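Local coordinates for hypothetical conserved protein (Geobacillus kaustophilus, PDB 2R5X) that is of unknown function but belongs to the YugN-like family and is built on an antiparallel beta sheet with helices, at residues A[39-44]-A[56-61]. The protein carries 1 engineered substitution. Residues are numbered along the deposited sequence; the frame is centred on the assembly and turned at random.
Sequences RVTYDR and RVQGYA
R56 lies alongside D43 and bends at chi3 (-70°), so that its guanidinium comes over the methyl of T41, with T41 CG2 3.5 Å from R56 NE. The carboxylate of D43 meets this group edge to edge and nearly coplanar: R56 NE reaches D43 OD1 at 2.8 Å and R56 NH2 reaches D43 OD2 at 2.7 Å, each oxygen accepting on its syn lone pair. Two bonds, the NH2 one almost straight, hold the two planar groups against each other in a side-on salt bridge. An alanine in place of R56 would probably leave the carboxylate of the buried D43 without this paired charge and remove the guanidinium that lies against the T41 methyl. Next along the same face, Q58 stretches out beside T41, CG anti to its backbone N; its amide splits its roles, Q58 NE2 giving a straight, in-plane bond to T41 OG1 (2.9 Å) while Q58 OE1 accepts from R39 NH1 (2.7 Å). That second bond is more bent, the donor standing above the carbonyl plane and the extended R39 chain crossing Q58 obliquely, its guanidinium turned 78° from the amide. V40, Y42 and V57 face the other way, V40 and Y42 packing on helix 17-26, where Y42 OH bonds D21. Between the strands, the backbones of V40 with G59 and Y42 with V57 form hydrogen-bonded pairs, such as V40 N to G59 O at 2.7 Å. Backbone bonds from T41 to A32, D43 to V30, and R56 and Q58 to strand 71-84 set this antiparallel beta hairpin within the larger sheet.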
loop_
_atom_site.group_PDB
_atom_site.type_symbol
_atom_site.label_atom_id
_atom_site.label_comp_id
_atom_site.label_asym_id
_atom_site.label_seq_id
_atom_site.Cartn_x
_atom_site.Cartn_y
_atom_site.Cartn_z
ATOM N N ARG A 39 -7.903 10.200 0.279
ATOM C CA ARG A 39 -7.169 8.942 0.153
ATOM C C ARG A 39 -6.647 8.402 1.477
ATOM O O ARG A 39 -6.300 9.170 2.374
ATOM C CB ARG A 39 -5.985 9.113 -0.806
ATOM C CG ARG A 39 -6.364 9.500 -2.230
ATOM C CD ARG A 39 -5.162 9.463 -3.146
ATOM N NE ARG A 39 -5.525 9.676 -4.547
ATOM C CZ ARG A 39 -4.706 9.473 -5.579
ATOM N NH1 ARG A 39 -3.465 9.039 -5.388
ATOM N NH2 ARG A 39 -5.135 9.697 -6.813
ATOM N N VAL A 40 -6.586 7.076 1.586
ATOM C CA VAL A 40 -5.818 6.428 2.654
ATOM C C VAL A 40 -4.542 5.851 2.052
ATOM O O VAL A 40 -4.568 5.286 0.963
ATOM C CB VAL A 40 -6.618 5.335 3.438
ATOM C CG1 VAL A 40 -7.763 5.964 4.218
ATOM C CG2 VAL A 40 -7.126 4.212 2.517
ATOM N N THR A 41 -3.438 5.998 2.776
ATOM C CA THR A 41 -2.119 5.637 2.285
ATOM C C THR A 41 -1.373 4.827 3.339
ATOM O O THR A 41 -1.403 5.164 4.526
ATOM C CB THR A 41 -1.306 6.907 1.954
ATOM O OG1 THR A 41 -2.065 7.741 1.070
ATOM C CG2 THR A 41 -0.001 6.557 1.290
ATOM N N TYR A 42 -0.705 3.761 2.900
ATOM C CA TYR A 42 0.073 2.909 3.793
ATOM C C TYR A 42 1.458 2.699 3.222
ATOM O O TYR A 42 1.598 2.360 2.051
ATOM C CB TYR A 42 -0.588 1.545 3.954
ATOM C CG TYR A 42 -2.032 1.587 4.358
ATOM C CD1 TYR A 42 -2.400 1.532 5.700
ATOM C CD2 TYR A 42 -3.039 1.671 3.395
ATOM C CE1 TYR A 42 -3.740 1.542 6.069
ATOM C CE2 TYR A 42 -4.371 1.712 3.753
ATOM C CZ TYR A 42 -4.716 1.641 5.088
ATOM O OH TYR A 42 -6.043 1.668 5.430
ATOM N N ASP A 43 2.479 2.892 4.050
ATOM C CA ASP A 43 3.863 2.731 3.607
ATOM C C ASP A 43 4.539 1.612 4.373
ATOM O O ASP A 43 4.377 1.507 5.586
ATOM C CB ASP A 43 4.669 4.010 3.840
ATOM C CG ASP A 43 4.415 5.071 2.797
ATOM O OD1 ASP A 43 3.676 4.812 1.826
ATOM O OD2 ASP A 43 4.968 6.181 2.958
ATOM N N ARG A 44 5.294 0.781 3.663
ATOM C CA ARG A 44 6.224 -0.135 4.313
ATOM C C ARG A 44 7.627 0.250 3.895
ATOM O O ARG A 44 7.956 0.251 2.704
ATOM C CB ARG A 44 5.940 -1.592 3.967
ATOM C CG ARG A 44 6.821 -2.546 4.752
ATOM C CD ARG A 44 6.544 -3.979 4.410
ATOM N NE ARG A 44 7.622 -4.836 4.893
ATOM C CZ ARG A 44 7.483 -6.119 5.206
ATOM N NH1 ARG A 44 6.304 -6.710 5.099
ATOM N NH2 ARG A 44 8.529 -6.812 5.631
ATOM N N ARG A 56 4.284 1.709 -1.256
ATOM C CA ARG A 56 3.108 2.516 -0.957
ATOM C C ARG A 56 1.837 1.915 -1.535
ATOM O O ARG A 56 1.734 1.716 -2.746
ATOM C CB ARG A 56 3.304 3.948 -1.473
ATOM C CG ARG A 56 2.085 4.855 -1.316
ATOM C CD ARG A 56 2.473 6.337 -1.337
ATOM N NE ARG A 56 3.210 6.734 -0.135
ATOM C CZ ARG A 56 3.423 7.992 0.247
ATOM N NH1 ARG A 56 2.950 9.005 -0.467
ATOM N NH2 ARG A 56 4.104 8.240 1.354
ATOM N N VAL A 57 0.877 1.634 -0.655
ATOM C CA VAL A 57 -0.459 1.174 -1.054
ATOM C C VAL A 57 -1.458 2.277 -0.702
ATOM O O VAL A 57 -1.454 2.803 0.406
ATOM C CB VAL A 57 -0.835 -0.167 -0.382
ATOM C CG1 VAL A 57 -2.265 -0.595 -0.728
ATOM C CG2 VAL A 57 0.153 -1.255 -0.799
ATOM N N GLN A 58 -2.299 2.625 -1.667
ATOM C CA GLN A 58 -3.184 3.761 -1.534
ATOM C C GLN A 58 -4.561 3.391 -2.052
ATOM O O GLN A 58 -4.695 2.587 -2.980
ATOM C CB GLN A 58 -2.620 4.931 -2.333
ATOM C CG GLN A 58 -3.036 6.290 -1.836
ATOM C CD GLN A 58 -2.271 7.403 -2.510
ATOM O OE1 GLN A 58 -2.123 7.414 -3.730
ATOM N NE2 GLN A 58 -1.788 8.358 -1.720
ATOM N N GLY A 59 -5.578 3.983 -1.442
ATOM C CA GLY A 59 -6.952 3.813 -1.876
ATOM C C GLY A 59 -7.767 5.063 -1.599
ATOM O O GLY A 59 -7.425 5.842 -0.714
ATOM N N TYR A 60 -8.837 5.265 -2.360
ATOM C CA TYR A 60 -9.762 6.359 -2.068
ATOM C C TYR A 60 -11.043 5.849 -1.414
ATOM O O TYR A 60 -11.423 4.680 -1.591
ATOM C CB TYR A 60 -10.074 7.176 -3.325
ATOM C CG TYR A 60 -10.668 6.399 -4.490
ATOM C CD1 TYR A 60 -9.870 5.986 -5.553
ATOM C CD2 TYR A 60 -12.034 6.105 -4.543
ATOM C CE1 TYR A 60 -10.411 5.282 -6.631
ATOM C CE2 TYR A 60 -12.584 5.401 -5.609
ATOM C CZ TYR A 60 -11.768 4.999 -6.655
ATOM O OH TYR A 60 -12.308 4.306 -7.715
ATOM N N ALA A 61 -11.710 6.727 -0.670
ATOM C CA ALA A 61 -12.998 6.393 -0.078
ATOM C C ALA A 61 -14.117 6.577 -1.104
ATOM O O ALA A 61 -14.545 7.700 -1.371
ATOM C CB ALA A 61 -13.247 7.233 1.169
#